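Local coordinates for DNA processing protein DprA (Streptococcus pneumoniae, PDB 3UQZ) that binds single-stranded DNA, protects it from nucleases and helps load the RecA recombinase onto it during natural transformation, at the interface of chains A and B. Coordinates in Å, arbitrary orientation; residue numbers count along the deposited sequence, not the author numbering. Chains: chain A/B, DNA processing protein DprA.

Contacts 1 and 2 belong to one two-fold symmetric dimer interface, and the centres of their C-alpha atoms lie about 10 Å apart. They share A:Thr271 and B:Ile251. Contact 2 straddles the two-fold axis and joins loop 248-251, helix 257-264 and strand 268-269 of each chain with the same elements of the other. Contact 1 is a flank, where loop residues of chain B reach helix 119-130 of chain A. Its twin occurs with the chains exchanged. Dimerization of DprA is crucial for loading RecA onto DNA, so these contacts, if this is the dimer concerned, probably support that function.

Contact 1: the interface of chains A and B. Residues chain A 123-124, 127-128, 247, 270-271; chain B 251-252.
Two loop residues of chain B, B:Ile251 and B:Leu252, plug into chain A at the flank of the DprA/Smf-family dimer interface. The receiving surface is made by helix 119-130 and by loop residues of the Rossmann-fold region. The contact is apolar, and no nitrogen or oxygen lies within bonding reach across it. B:Ile251 hides the most surface of any residue here, 93 Å². Its CG1 takes the crowded position between the backbone N and the carbonyl carbon (chi1 61°). This sends the longer branch, tipped by CD1, toward helix 119-130. B:Ile251 CD1 lies 3.3 Å from the backbone carbonyl A:Thr271 O. B:Ile251 CD1 also meets A:Val128 CG2 at 4.1 Å, the two side chains crossing at about a right angle. A:Ile247 crosses in the same way, A:Ile247 CG2 touching B:Ile251 CG1 at 3.9 Å. A:Lys127 crosses B:Ile251 obliquely, its CD near B:Ile251 CD1. The short branch, B:Ile251 CG2, rests against A:Thr271 CA and the methyl A:Thr271 CG2, each at 4.0 Å.

B:Leu252 sits beside this plug, over the helix surface. Its CG is anti to the carbonyl carbon (chi1 -52°), and its two methyls divide the work. B:Leu252 CD1 approaches the hydroxyl A:Ser124 OG at 3.8 Å. B:Leu252 CD2 lies against A:Lys123 CB and the backbone of that residue.

Behind these contacts, the A:Lys127 chain is extended from CB to CE, with CG anti to the backbone N, and bends at the last torsion (chi4 -82°). The bend brings the amine A:Lys127 NZ to A:Thr271 O at 3.0 Å, in the carbonyl plane. This hydrogen bond ties helix 119-130 to the loop at A:Thr271. It also satisfies the carbonyl that faces the isoleucine tip.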
# COMPACT_ATOMS: atom_id res chain seq x y z
N LYS A 123 5.04 11.67 -13.21
CA LYS A 123 4.06 11.07 -14.13
C LYS A 123 2.89 10.43 -13.35
O LYS A 123 1.76 10.42 -13.84
CB LYS A 123 4.71 10.06 -15.10
CG LYS A 123 5.70 10.64 -16.10
CD LYS A 123 5.11 10.89 -17.48
CE LYS A 123 5.92 11.90 -18.26
NZ LYS A 123 5.17 12.43 -19.42
N SER A 124 3.18 9.92 -12.13
CA SER A 124 2.20 9.30 -11.23
C SER A 124 1.19 10.35 -10.78
O SER A 124 -0.02 10.10 -10.83
CB SER A 124 2.88 8.70 -10.01
OG SER A 124 3.91 7.80 -10.38
N LYS A 127 -1.02 11.49 -13.75
CA LYS A 127 -2.00 10.45 -14.05
C LYS A 127 -3.18 10.52 -13.06
O LYS A 127 -4.33 10.54 -13.51
CB LYS A 127 -1.34 9.05 -14.04
CG LYS A 127 -2.26 7.91 -14.48
CD LYS A 127 -1.56 6.56 -14.34
CE LYS A 127 -2.45 5.38 -14.65
NZ LYS A 127 -3.30 5.02 -13.49
N VAL A 128 -2.89 10.59 -11.74
CA VAL A 128 -3.91 10.71 -10.69
C VAL A 128 -4.74 12.01 -10.87
O VAL A 128 -5.97 11.94 -10.82
CB VAL A 128 -3.32 10.56 -9.25
CG1 VAL A 128 -4.38 10.79 -8.17
CG2 VAL A 128 -2.66 9.20 -9.07
N ILE A 247 0.17 7.44 -3.10
CA ILE A 247 0.52 6.80 -4.37
C ILE A 247 1.71 5.87 -4.09
O ILE A 247 2.75 6.36 -3.63
CB ILE A 247 0.82 7.83 -5.50
CG1 ILE A 247 -0.41 8.74 -5.79
CG2 ILE A 247 1.30 7.12 -6.78
CD1 ILE A 247 -0.08 10.06 -6.49
N VAL A 270 -3.78 4.77 -3.45
CA VAL A 270 -4.46 5.22 -4.67
C VAL A 270 -3.65 4.94 -5.93
O VAL A 270 -2.43 5.08 -5.92
CB VAL A 270 -5.01 6.69 -4.59
CG1 VAL A 270 -6.09 6.82 -3.51
CG2 VAL A 270 -3.90 7.72 -4.40
N THR A 271 -4.32 4.52 -7.01
CA THR A 271 -3.70 4.18 -8.31
C THR A 271 -4.22 5.08 -9.43
O THR A 271 -3.61 5.14 -10.51
CB THR A 271 -3.91 2.68 -8.65
OG1 THR A 271 -5.29 2.44 -8.90
CG2 THR A 271 -3.41 1.75 -7.55
N ILE B 251 2.48 2.65 -10.37
CA ILE B 251 1.08 2.64 -10.77
C ILE B 251 0.99 2.86 -12.28
O ILE B 251 -0.11 2.82 -12.85
CB ILE B 251 0.21 3.64 -9.95
CG1 ILE B 251 0.66 5.11 -10.11
CG2 ILE B 251 0.14 3.26 -8.49
CD1 ILE B 251 -0.45 6.06 -10.44
N LEU B 252 2.15 3.11 -12.93
CA LEU B 252 2.27 3.40 -14.36
C LEU B 252 2.39 2.15 -15.24
O LEU B 252 1.68 2.07 -16.24
CB LEU B 252 3.47 4.35 -14.63
CG LEU B 252 3.53 5.64 -13.83
CD1 LEU B 252 4.97 6.07 -13.60
CD2 LEU B 252 2.74 6.75 -14.50

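Contact 2: the interface of chains A and B. Residues chain A 248-251, 260, 263, 269, 271; chain B 248-251, 260, 263, 269, 271.
A proline and a histidine from opposite chains meet tip to tip, twice, about the two-fold axis of the DprA homodimer. B:Pro248 CG stands over one face of the A:His260 ring, offset toward the rim and 3.7 Å from the centroid, in a CH-pi contact. A:Pro248 does the same to B:His260. The prolines also touch each other at the axis, A:Pro248 CB to B:Pro248 CB at 3.9 Å.

Each imidazole is held from its own chain. The amide A:Gly249 N donates to A:His260 NE2 at 3.1 Å, close to the ring plane and nearly straight (171° at H). This bond uses NE2 as the acceptor, fixes the ring rotation and ties helix 257-264 to the loop 248-251. The histidine CG is anti to the carbonyl carbon (chi1 -65°), which helps set the ring beneath the partner's proline. A:His260 NE2 and B:His260 NE2 are 6.6 Å apart. As an acceptor NE2 would carry no proton, so each ring is probably neutral with its hydrogen on ND1; protonation is not seen.

The methyls of B:Leu269 and B:Thr271 pack at the root of the A:His260 side chain. B:Leu269 crosses it at about a right angle, and B:Leu269 CD2 reaches A:His260 CB at 3.7 Å. B:Thr271 comes obliquely, with CG2 near both CB and ND1. At another edge of the proline, A:Ile251 CG2 meets B:Pro248 CD, the side chains crossing at about a right angle.

Further along the axis, A:Ile263 and A:Leu269 interlock with their twins. A:Leu269 has CG anti to the backbone N (chi1 -174°), and A:Leu269 CD1 touches B:Ile263 CG2 at 3.7 Å. The methyls A:Ile263 CG2 and B:Ile263 CG2 meet at 3.9 Å.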
# COMPACT_ATOMS: atom_id res chain seq x y z
N PRO A 248 1.59 4.54 -4.35
CA PRO A 248 2.73 3.64 -4.08
C PRO A 248 3.82 3.71 -5.15
O PRO A 248 3.62 4.30 -6.21
CB PRO A 248 2.08 2.25 -4.03
CG PRO A 248 0.89 2.36 -4.92
CD PRO A 248 0.43 3.80 -4.88
N GLY A 249 4.95 3.11 -4.83
CA GLY A 249 6.10 3.04 -5.73
C GLY A 249 6.97 1.84 -5.44
O GLY A 249 6.56 0.94 -4.69
N SER A 250 8.19 1.84 -6.01
CA SER A 250 9.20 0.80 -5.82
C SER A 250 9.63 0.76 -4.36
O SER A 250 9.67 1.81 -3.73
CB SER A 250 10.41 1.09 -6.70
OG SER A 250 11.56 0.34 -6.32
N ILE A 251 9.95 -0.43 -3.84
CA ILE A 251 10.43 -0.57 -2.46
C ILE A 251 11.96 -0.46 -2.40
O ILE A 251 12.55 -0.48 -1.31
CB ILE A 251 9.89 -1.85 -1.76
CG1 ILE A 251 10.32 -3.14 -2.49
CG2 ILE A 251 8.38 -1.77 -1.56
CD1 ILE A 251 10.91 -4.16 -1.57
N HIS A 260 4.42 4.43 1.77
CA HIS A 260 4.25 3.04 2.19
C HIS A 260 3.98 2.95 3.67
O HIS A 260 3.08 2.21 4.07
CB HIS A 260 5.45 2.19 1.76
CG HIS A 260 5.62 2.07 0.28
ND1 HIS A 260 6.82 1.69 -0.28
CD2 HIS A 260 4.73 2.30 -0.72
CE1 HIS A 260 6.63 1.69 -1.59
NE2 HIS A 260 5.39 2.06 -1.90
N ILE A 263 0.34 4.22 4.31
CA ILE A 263 -0.63 3.19 3.91
C ILE A 263 -0.74 2.13 5.02
O ILE A 263 -1.85 1.75 5.40
CB ILE A 263 -0.32 2.58 2.52
CG1 ILE A 263 -0.54 3.63 1.41
CG2 ILE A 263 -1.16 1.32 2.25
CD1 ILE A 263 0.20 3.35 0.11
N LEU A 269 -4.43 3.70 -0.23
CA LEU A 269 -3.54 3.49 -1.37
C LEU A 269 -4.34 3.89 -2.60
O LEU A 269 -5.46 3.40 -2.78
CB LEU A 269 -3.09 2.01 -1.46
CG LEU A 269 -2.02 1.67 -2.53
CD1 LEU A 269 -1.20 0.49 -2.10
CD2 LEU A 269 -2.63 1.39 -3.88
N THR A 271 -4.32 4.52 -7.01
CA THR A 271 -3.70 4.18 -8.31
C THR A 271 -4.22 5.08 -9.43
O THR A 271 -3.61 5.14 -10.51
CB THR A 271 -3.91 2.68 -8.65
OG1 THR A 271 -5.29 2.44 -8.90
CG2 THR A 271 -3.41 1.75 -7.55
N PRO B 248 4.43 -3.43 -3.03
CA PRO B 248 3.94 -2.43 -3.99
C PRO B 248 4.92 -2.16 -5.13
O PRO B 248 6.09 -2.55 -5.06
CB PRO B 248 3.70 -1.19 -3.13
CG PRO B 248 4.63 -1.32 -2.02
CD PRO B 248 4.87 -2.78 -1.77
N GLY B 249 4.42 -1.48 -6.16
CA GLY B 249 5.18 -1.07 -7.32
C GLY B 249 4.65 0.19 -7.95
O GLY B 249 3.83 0.89 -7.34
N SER B 250 5.10 0.50 -9.17
CA SER B 250 4.68 1.68 -9.91
C SER B 250 3.22 1.53 -10.31
O SER B 250 2.78 0.41 -10.54
CB SER B 250 5.55 1.87 -11.15
OG SER B 250 5.00 2.78 -12.09
N ILE B 251 2.48 2.65 -10.37
CA ILE B 251 1.08 2.64 -10.77
C ILE B 251 0.99 2.86 -12.28
O ILE B 251 -0.11 2.82 -12.85
CB ILE B 251 0.21 3.64 -9.95
CG1 ILE B 251 0.66 5.11 -10.11
CG2 ILE B 251 0.14 3.26 -8.49
CD1 ILE B 251 -0.45 6.06 -10.44
N HIS B 260 -1.80 -3.97 -5.57
CA HIS B 260 -2.44 -2.73 -5.14
C HIS B 260 -3.90 -2.96 -4.80
O HIS B 260 -4.36 -2.46 -3.78
CB HIS B 260 -2.25 -1.63 -6.19
CG HIS B 260 -0.82 -1.23 -6.40
ND1 HIS B 260 -0.43 -0.57 -7.55
CD2 HIS B 260 0.27 -1.42 -5.61
CE1 HIS B 260 0.87 -0.37 -7.42
NE2 HIS B 260 1.33 -0.87 -6.27
N ILE B 263 -4.05 -4.85 -1.41
CA ILE B 263 -3.79 -3.93 -0.29
C ILE B 263 -5.06 -3.12 0.03
O ILE B 263 -5.42 -3.00 1.20
CB ILE B 263 -2.55 -3.03 -0.55
CG1 ILE B 263 -1.25 -3.87 -0.55
CG2 ILE B 263 -2.45 -1.88 0.50
CD1 ILE B 263 -0.07 -3.26 -1.29
N LEU B 269 0.63 -4.23 3.20
CA LEU B 269 1.65 -3.70 2.30
C LEU B 269 2.98 -3.98 2.99
O LEU B 269 3.14 -3.65 4.17
CB LEU B 269 1.46 -2.17 2.10
CG LEU B 269 2.38 -1.48 1.06
CD1 LEU B 269 1.70 -0.30 0.44
CD2 LEU B 269 3.69 -1.05 1.67
N THR B 271 7.40 -3.78 2.77
CA THR B 271 8.58 -3.14 2.18
C THR B 271 9.87 -3.89 2.54
O THR B 271 10.89 -3.70 1.88
CB THR B 271 8.67 -1.66 2.59
OG1 THR B 271 8.91 -1.57 4.00
CG2 THR B 271 7.44 -0.87 2.21